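Local coordinates for protein WYL1 (Ruminococcus sp., PDB 6OAW) that is a WYL-domain accessory protein of the Type VI-D CRISPR-Cas system, in which it has a modulatory role, at residues 111-122 against 151-159. Numbering follows the deposited sequence.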
loop_
_atom_site.group_PDB
_atom_site.type_symbol
_atom_site.label_atom_id
_atom_site.label_comp_id
_atom_site.label_asym_id
_atom_site.label_seq_id
_atom_site.Cartn_x
_atom_site.Cartn_y
_atom_site.Cartn_z
ATOM N N LYS B 111 19.731 -22.487 1.353
ATOM C CA LYS B 111 18.476 -23.165 0.935
ATOM C C LYS B 111 17.691 -23.637 2.169
ATOM O O LYS B 111 16.526 -23.276 2.259
ATOM C CB LYS B 111 18.740 -24.353 0.017
ATOM C CG LYS B 111 18.984 -24.041 -1.456
ATOM C CD LYS B 111 18.787 -25.329 -2.268
ATOM C CE LYS B 111 19.541 -25.363 -3.583
ATOM N NZ LYS B 111 19.540 -26.750 -4.104
ATOM N N SER B 112 18.307 -24.359 3.109
ATOM C CA SER B 112 17.621 -24.821 4.347
ATOM C C SER B 112 17.157 -23.620 5.183
ATOM O O SER B 112 16.061 -23.689 5.733
ATOM C CB SER B 112 18.484 -25.740 5.170
ATOM O OG SER B 112 18.913 -26.816 4.379
ATOM N N TYR B 113 17.982 -22.583 5.327
ATOM C CA TYR B 113 17.611 -21.360 6.078
ATOM C C TYR B 113 16.349 -20.748 5.459
ATOM O O TYR B 113 15.477 -20.318 6.229
ATOM C CB TYR B 113 18.753 -20.333 6.112
ATOM C CG TYR B 113 18.319 -18.915 6.411
ATOM C CD1 TYR B 113 18.129 -18.488 7.721
ATOM C CD2 TYR B 113 18.067 -17.998 5.403
ATOM C CE1 TYR B 113 17.732 -17.194 8.024
ATOM C CE2 TYR B 113 17.653 -16.703 5.689
ATOM C CZ TYR B 113 17.506 -16.288 7.007
ATOM O OH TYR B 113 17.040 -15.026 7.307
ATOM N N LEU B 114 16.271 -20.664 4.123
ATOM C CA LEU B 114 15.101 -20.074 3.413
ATOM C C LEU B 114 13.854 -20.970 3.579
ATOM O O LEU B 114 12.747 -20.451 3.828
ATOM C CB LEU B 114 15.417 -19.897 1.923
ATOM C CG LEU B 114 16.225 -18.661 1.539
ATOM C CD1 LEU B 114 16.637 -18.729 0.076
ATOM C CD2 LEU B 114 15.433 -17.383 1.773
ATOM N N ILE B 115 13.975 -22.261 3.319
ATOM C CA ILE B 115 12.830 -23.213 3.432
ATOM C C ILE B 115 12.253 -23.074 4.843
ATOM O O ILE B 115 11.056 -22.822 4.947
ATOM C CB ILE B 115 13.255 -24.659 3.118
ATOM C CG1 ILE B 115 13.729 -24.812 1.670
ATOM C CG2 ILE B 115 12.146 -25.636 3.444
ATOM C CD1 ILE B 115 12.914 -24.025 0.689
ATOM N N SER B 116 13.085 -23.146 5.881
ATOM C CA SER B 116 12.632 -23.099 7.292
ATOM C C SER B 116 11.925 -21.776 7.609
ATOM O O SER B 116 10.976 -21.819 8.385
ATOM C CB SER B 116 13.745 -23.343 8.268
ATOM O OG SER B 116 13.366 -22.894 9.564
ATOM N N LYS B 117 12.396 -20.641 7.092
ATOM C CA LYS B 117 11.833 -19.308 7.444
ATOM C C LYS B 117 10.529 -19.109 6.655
ATOM O O LYS B 117 9.586 -18.491 7.209
ATOM C CB LYS B 117 12.903 -18.227 7.233
ATOM C CG LYS B 117 12.429 -16.797 7.010
ATOM C CD LYS B 117 13.560 -15.747 7.176
ATOM N N LEU B 118 10.454 -19.608 5.424
ATOM C CA LEU B 118 9.201 -19.535 4.632
ATOM C C LEU B 118 8.151 -20.491 5.238
ATOM O O LEU B 118 6.995 -20.082 5.352
ATOM C CB LEU B 118 9.488 -19.817 3.153
ATOM C CG LEU B 118 10.304 -18.739 2.426
ATOM C CD1 LEU B 118 10.664 -19.188 1.022
ATOM C CD2 LEU B 118 9.569 -17.404 2.400
ATOM N N SER B 119 8.535 -21.693 5.660
ATOM C CA SER B 119 7.655 -22.630 6.398
ATOM C C SER B 119 7.063 -21.943 7.632
ATOM O O SER B 119 5.829 -21.971 7.786
ATOM C CB SER B 119 8.372 -23.877 6.773
ATOM O OG SER B 119 8.808 -24.533 5.596
ATOM N N ALA B 120 7.899 -21.344 8.474
ATOM C CA ALA B 120 7.464 -20.703 9.738
ATOM C C ALA B 120 6.498 -19.556 9.427
ATOM O O ALA B 120 5.536 -19.405 10.184
ATOM C CB ALA B 120 8.640 -20.235 10.561
ATOM N N LYS B 121 6.731 -18.804 8.350
ATOM C CA LYS B 121 5.935 -17.600 7.999
ATOM C C LYS B 121 4.511 -17.971 7.550
ATOM O O LYS B 121 3.568 -17.304 8.035
ATOM C CB LYS B 121 6.597 -16.818 6.867
ATOM C CG LYS B 121 5.927 -15.496 6.529
ATOM C CD LYS B 121 5.900 -15.242 5.065
ATOM C CE LYS B 121 5.531 -13.814 4.746
ATOM N NZ LYS B 121 5.723 -13.527 3.308
ATOM N N TYR B 122 4.355 -18.967 6.668
ATOM C CA TYR B 122 3.042 -19.438 6.148
ATOM C C TYR B 122 2.469 -20.570 7.022
ATOM O O TYR B 122 1.414 -21.071 6.665
ATOM C CB TYR B 122 3.174 -19.842 4.673
ATOM C CG TYR B 122 3.548 -18.698 3.760
ATOM C CD1 TYR B 122 2.711 -17.605 3.596
ATOM C CD2 TYR B 122 4.748 -18.698 3.065
ATOM C CE1 TYR B 122 3.062 -16.539 2.776
ATOM C CE2 TYR B 122 5.124 -17.643 2.248
ATOM C CZ TYR B 122 4.267 -16.563 2.090
ATOM O OH TYR B 122 4.644 -15.526 1.285
ATOM N N TYR B 151 8.936 -28.320 -6.615
ATOM C CA TYR B 151 9.792 -29.041 -5.640
ATOM C C TYR B 151 9.817 -28.287 -4.299
ATOM O O TYR B 151 9.503 -28.875 -3.265
ATOM C CB TYR B 151 11.187 -29.245 -6.244
ATOM C CG TYR B 151 12.155 -30.021 -5.385
ATOM C CD1 TYR B 151 11.972 -31.368 -5.106
ATOM C CD2 TYR B 151 13.271 -29.389 -4.853
ATOM C CE1 TYR B 151 12.860 -32.056 -4.295
ATOM C CE2 TYR B 151 14.169 -30.059 -4.046
ATOM C CZ TYR B 151 13.963 -31.397 -3.769
ATOM O OH TYR B 151 14.854 -32.029 -2.954
ATOM N N TYR B 152 10.191 -27.008 -4.309
ATOM C CA TYR B 152 10.454 -26.225 -3.075
ATOM C C TYR B 152 9.134 -25.823 -2.410
ATOM O O TYR B 152 9.103 -25.711 -1.178
ATOM C CB TYR B 152 11.351 -25.028 -3.384
ATOM C CG TYR B 152 12.725 -25.436 -3.841
ATOM C CD1 TYR B 152 13.643 -25.981 -2.958
ATOM C CD2 TYR B 152 13.093 -25.314 -5.168
ATOM C CE1 TYR B 152 14.910 -26.375 -3.381
ATOM C CE2 TYR B 152 14.338 -25.726 -5.613
ATOM C CZ TYR B 152 15.254 -26.252 -4.721
ATOM O OH TYR B 152 16.483 -26.613 -5.210
ATOM N N GLU B 153 8.075 -25.603 -3.191
ATOM C CA GLU B 153 6.736 -25.265 -2.650
ATOM C C GLU B 153 6.217 -26.465 -1.841
ATOM O O GLU B 153 5.716 -26.268 -0.722
ATOM C CB GLU B 153 5.806 -24.843 -3.793
ATOM C CG GLU B 153 6.170 -23.490 -4.388
ATOM C CD GLU B 153 7.270 -23.481 -5.445
ATOM O OE1 GLU B 153 7.668 -24.584 -5.881
ATOM O OE2 GLU B 153 7.723 -22.361 -5.858
ATOM N N ASN B 154 6.388 -27.671 -2.361
ATOM C CA ASN B 154 5.971 -28.936 -1.683
ATOM C C ASN B 154 6.631 -29.032 -0.296
ATOM O O ASN B 154 5.953 -29.473 0.660
ATOM C CB ASN B 154 6.251 -30.154 -2.567
ATOM C CG ASN B 154 5.148 -30.388 -3.574
ATOM O OD1 ASN B 154 4.034 -30.707 -3.190
ATOM N ND2 ASN B 154 5.437 -30.216 -4.853
ATOM N N LYS B 155 7.886 -28.598 -0.179
ATOM C CA LYS B 155 8.659 -28.644 1.087
ATOM C C LYS B 155 8.199 -27.523 2.018
ATOM O O LYS B 155 7.929 -27.805 3.193
ATOM C CB LYS B 155 10.162 -28.531 0.812
ATOM C CG LYS B 155 10.849 -29.801 0.308
ATOM C CD LYS B 155 12.341 -29.565 0.095
ATOM C CE LYS B 155 13.043 -30.688 -0.639
ATOM N NZ LYS B 155 13.985 -31.399 0.249
ATOM N N VAL B 156 8.081 -26.297 1.508
ATOM C CA VAL B 156 7.671 -25.112 2.327
ATOM C C VAL B 156 6.267 -25.329 2.901
ATOM O O VAL B 156 6.060 -24.965 4.083
ATOM C CB VAL B 156 7.761 -23.806 1.526
ATOM C CG1 VAL B 156 7.013 -22.672 2.220
ATOM C CG2 VAL B 156 9.233 -23.412 1.309
ATOM N N TYR B 157 5.345 -25.872 2.106
ATOM C CA TYR B 157 3.904 -25.970 2.488
ATOM C C TYR B 157 3.586 -27.409 2.940
ATOM O O TYR B 157 2.393 -27.718 3.083
ATOM C CB TYR B 157 3.035 -25.450 1.338
ATOM C CG TYR B 157 3.324 -24.017 0.964
ATOM C CD1 TYR B 157 3.070 -22.978 1.851
ATOM C CD2 TYR B 157 3.855 -23.694 -0.271
ATOM C CE1 TYR B 157 3.333 -21.657 1.528
ATOM C CE2 TYR B 157 4.149 -22.379 -0.605
ATOM C CZ TYR B 157 3.871 -21.359 0.290
ATOM O OH TYR B 157 4.155 -20.068 -0.031
ATOM N N SER B 158 4.619 -28.229 3.200
ATOM C CA SER B 158 4.512 -29.645 3.643
ATOM C C SER B 158 3.421 -30.374 2.844
ATOM O O SER B 158 2.488 -30.885 3.476
ATOM C CB SER B 158 4.239 -29.716 5.129
ATOM O OG SER B 158 5.209 -28.960 5.840
ATOM N N LEU B 159 3.494 -30.353 1.507
ATOM C CA LEU B 159 2.601 -31.113 0.583
ATOM C C LEU B 159 1.119 -30.730 0.772
ATOM O O LEU B 159 0.269 -31.486 0.286
ATOM C CB LEU B 159 2.802 -32.614 0.839
ATOM C CG LEU B 159 4.249 -33.105 0.725
ATOM C CD1 LEU B 159 4.463 -34.438 1.427
ATOM C CD2 LEU B 159 4.674 -33.205 -0.728
#
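In a helix-helix packing within the mainly helical N-terminal part of WYL1, Ile115, Leu118 and Ser119 of helix 104-122 meet Val156 at the C-terminal end of the short helix 151-156. The segment axes cross at -53° and approach to 9.7 Å. Val156 supplies the apolar centre: its CG2 lies 3.8 Å from Ile115 CD1, while CG1, anti to the backbone N (chi1 165°), reaches Leu118 CB at 3.9 Å. Beside it, Ser119 OG is 3.2 Å from Val156 O and 2.9 Å from Ile115 O, two carbonyls that compete for one hydroxyl proton.

At one end, Lys111 extends its chain so that NZ makes a weak hydrogen bond to Tyr152 OH, while its salt bridge is to Glu108. At the other, Tyr157 turns its ring back to Tyr122. Their planes are inclined at 49°, and Tyr157 OH sits over one face of the Tyr122 ring, 3.4 Å from Tyr122 CD2; its hydrogen bond goes to Ala89 O. Were Tyr122 an alanine, Tyr157 would probably lose this aromatic neighbour, Lys121 NZ its phenol acceptor, and a gap would be likely to open beside Ala167 of helix 161-172. A Schellman motif ends helix 151-156 just beyond, with Ser158 at positive phi and Leu159 N bonded to Asn154 O at 2.7 Å.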